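Local coordinates for protein molybdopterin synthase catalytic subunit (Helicobacter pylori, PDB 3RPF) that probably converts precursor Z into molybdopterin by building its dithiolene group with two sulfur atoms handed over by the small carrier subunit MoaD, at residues A[35-40]-A[91-96]. Sequence-based numbering, arbitrary orientation.
Sequences VFVGIV and SFLCVS
Phe36 meets Cys94 and Phe92 on one face of an antiparallel strand pair, 35-39 against 91-96. Its CB lies 3.9 Å from SG of Cys94, its partner in an antiparallel hydrogen-bonded pair. CG is anti to the backbone N (chi1 -178°), beside the carbonyl carbon. The ring meets Phe92, diagonally across on the neighbouring strand: CD2 sits 3.7 Å from Phe92 CE2, and CE2 packs slightly farther off against Phe92 CD2 and CE2. The two side chains cross at about a right angle; their rings meet rim to rim, planes inclined by 48°, without stacking. The other face carries Val35 and Val37 opposite Val95 and Leu93, where Val37 CG2 touches Leu93 CD1 at 3.7 Å. Tyr108 and Ile112 of helix 101-118 pack on Phe36, and Leu18 and Tyr21 of helix 14-27 on Leu93.

The backbones join through reciprocal bonds, 2.9 Å from Phe36 N to Cys94 O and 3.0 Å from Cys94 N to Phe36 O. Further along, Gly38 N donates to Phe92 O, whereas Gly38 O accepts from Ser91 N at 2.9 Å. Two residues, Ser91 and Phe92, are thus set against the single Gly38, a classic beta bulge. Strand 35-39 ends at Ile39, which with Val40 probably binds substrate. Residues 35-37 also pair with a strand of the second MoaE subunit, while Ser91 OG is hydrogen-bonded to Gly74 O of the MoaD chain. The four backbone bonds therefore satisfy buried N-H and C=O groups while dispersion between apolar side chains packs both faces, with the bulge next to the MoaD contact.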
loop_
_atom_site.group_PDB
_atom_site.type_symbol
_atom_site.label_atom_id
_atom_site.label_comp_id
_atom_site.label_asym_id
_atom_site.label_seq_id
_atom_site.Cartn_x
_atom_site.Cartn_y
_atom_site.Cartn_z
ATOM N N VAL A 35 2.588 3.408 -0.319
ATOM C CA VAL A 35 2.518 4.059 -1.620
ATOM C C VAL A 35 1.710 3.203 -2.584
ATOM O O VAL A 35 1.784 1.965 -2.550
ATOM C CB VAL A 35 3.916 4.247 -2.227
ATOM C CG1 VAL A 35 3.808 4.683 -3.678
ATOM C CG2 VAL A 35 4.716 5.250 -1.419
ATOM N N PHE A 36 0.916 3.865 -3.414
ATOM C CA PHE A 36 0.298 3.223 -4.557
ATOM C C PHE A 36 0.650 3.997 -5.814
ATOM O O PHE A 36 0.611 5.229 -5.824
ATOM C CB PHE A 36 -1.225 3.168 -4.427
ATOM C CG PHE A 36 -1.886 2.462 -5.575
ATOM C CD1 PHE A 36 -2.039 1.079 -5.561
ATOM C CD2 PHE A 36 -2.320 3.163 -6.680
ATOM C CE1 PHE A 36 -2.634 0.419 -6.623
ATOM C CE2 PHE A 36 -2.922 2.499 -7.759
ATOM C CZ PHE A 36 -3.074 1.135 -7.724
ATOM N N VAL A 37 0.988 3.277 -6.875
ATOM C CA VAL A 37 1.273 3.906 -8.147
ATOM C C VAL A 37 0.440 3.214 -9.225
ATOM O O VAL A 37 0.516 1.995 -9.380
ATOM C CB VAL A 37 2.756 3.821 -8.513
ATOM C CG1 VAL A 37 2.995 4.463 -9.903
ATOM C CG2 VAL A 37 3.601 4.493 -7.434
ATOM N N GLY A 38 -0.379 3.990 -9.930
ATOM C CA GLY A 38 -1.134 3.483 -11.068
ATOM C C GLY A 38 -0.351 3.740 -12.345
ATOM O O GLY A 38 -0.031 4.892 -12.666
ATOM N N ILE A 39 -0.027 2.662 -13.057
ATOM C CA ILE A 39 0.845 2.725 -14.218
ATOM C C ILE A 39 0.048 2.350 -15.446
ATOM O O ILE A 39 -0.684 1.368 -15.429
ATOM C CB ILE A 39 1.980 1.707 -14.093
ATOM C CG1 ILE A 39 2.845 2.019 -12.874
ATOM C CG2 ILE A 39 2.794 1.657 -15.389
ATOM C CD1 ILE A 39 3.708 0.851 -12.436
ATOM N N VAL A 40 0.173 3.135 -16.516
ATOM C CA VAL A 40 -0.560 2.830 -17.729
ATOM C C VAL A 40 0.045 1.596 -18.380
ATOM O O VAL A 40 1.235 1.552 -18.689
ATOM C CB VAL A 40 -0.552 4.026 -18.704
ATOM C CG1 VAL A 40 -1.165 3.625 -20.031
ATOM C CG2 VAL A 40 -1.303 5.217 -18.096
ATOM N N SER A 91 0.220 7.490 -13.891
ATOM C CA SER A 91 -0.846 8.480 -14.039
ATOM C C SER A 91 -1.425 8.884 -12.696
ATOM O O SER A 91 -2.171 9.863 -12.601
ATOM C CB SER A 91 -1.955 7.912 -14.911
ATOM O OG SER A 91 -2.512 6.757 -14.310
ATOM N N PHE A 92 -1.082 8.137 -11.650
ATOM C CA PHE A 92 -1.682 8.379 -10.350
ATOM C C PHE A 92 -0.724 7.844 -9.297
ATOM O O PHE A 92 -0.082 6.818 -9.504
ATOM C CB PHE A 92 -3.040 7.660 -10.277
ATOM C CG PHE A 92 -3.612 7.537 -8.873
ATOM C CD1 PHE A 92 -3.856 8.665 -8.098
ATOM C CD2 PHE A 92 -3.956 6.290 -8.359
ATOM C CE1 PHE A 92 -4.393 8.560 -6.823
ATOM C CE2 PHE A 92 -4.509 6.168 -7.081
ATOM C CZ PHE A 92 -4.728 7.313 -6.306
ATOM N N LEU A 93 -0.606 8.565 -8.191
ATOM C CA LEU A 93 0.271 8.151 -7.108
ATOM C C LEU A 93 -0.320 8.681 -5.830
ATOM O O LEU A 93 -0.797 9.824 -5.781
ATOM C CB LEU A 93 1.683 8.717 -7.308
ATOM C CG LEU A 93 2.718 8.331 -6.248
ATOM C CD1 LEU A 93 4.091 8.107 -6.867
ATOM C CD2 LEU A 93 2.785 9.398 -5.185
ATOM N N CYS A 94 -0.330 7.857 -4.789
ATOM C CA CYS A 94 -0.714 8.376 -3.496
ATOM C C CYS A 94 0.082 7.758 -2.385
ATOM O O CYS A 94 0.658 6.663 -2.527
ATOM C CB CYS A 94 -2.214 8.224 -3.263
ATOM S SG CYS A 94 -2.779 6.540 -3.146
ATOM N N VAL A 95 0.153 8.493 -1.281
ATOM C CA VAL A 95 0.927 8.050 -0.126
ATOM C C VAL A 95 0.096 8.261 1.114
ATOM O O VAL A 95 -0.623 9.259 1.238
ATOM C CB VAL A 95 2.236 8.846 -0.001
ATOM C CG1 VAL A 95 1.928 10.347 0.117
ATOM C CG2 VAL A 95 3.051 8.367 1.184
ATOM N N SER A 96 0.181 7.298 2.022
ATOM C CA SER A 96 -0.440 7.394 3.323
ATOM C C SER A 96 0.683 7.033 4.256
ATOM O O SER A 96 1.236 5.923 4.151
ATOM C CB SER A 96 -1.560 6.362 3.436
ATOM O OG SER A 96 -2.075 6.316 4.759
#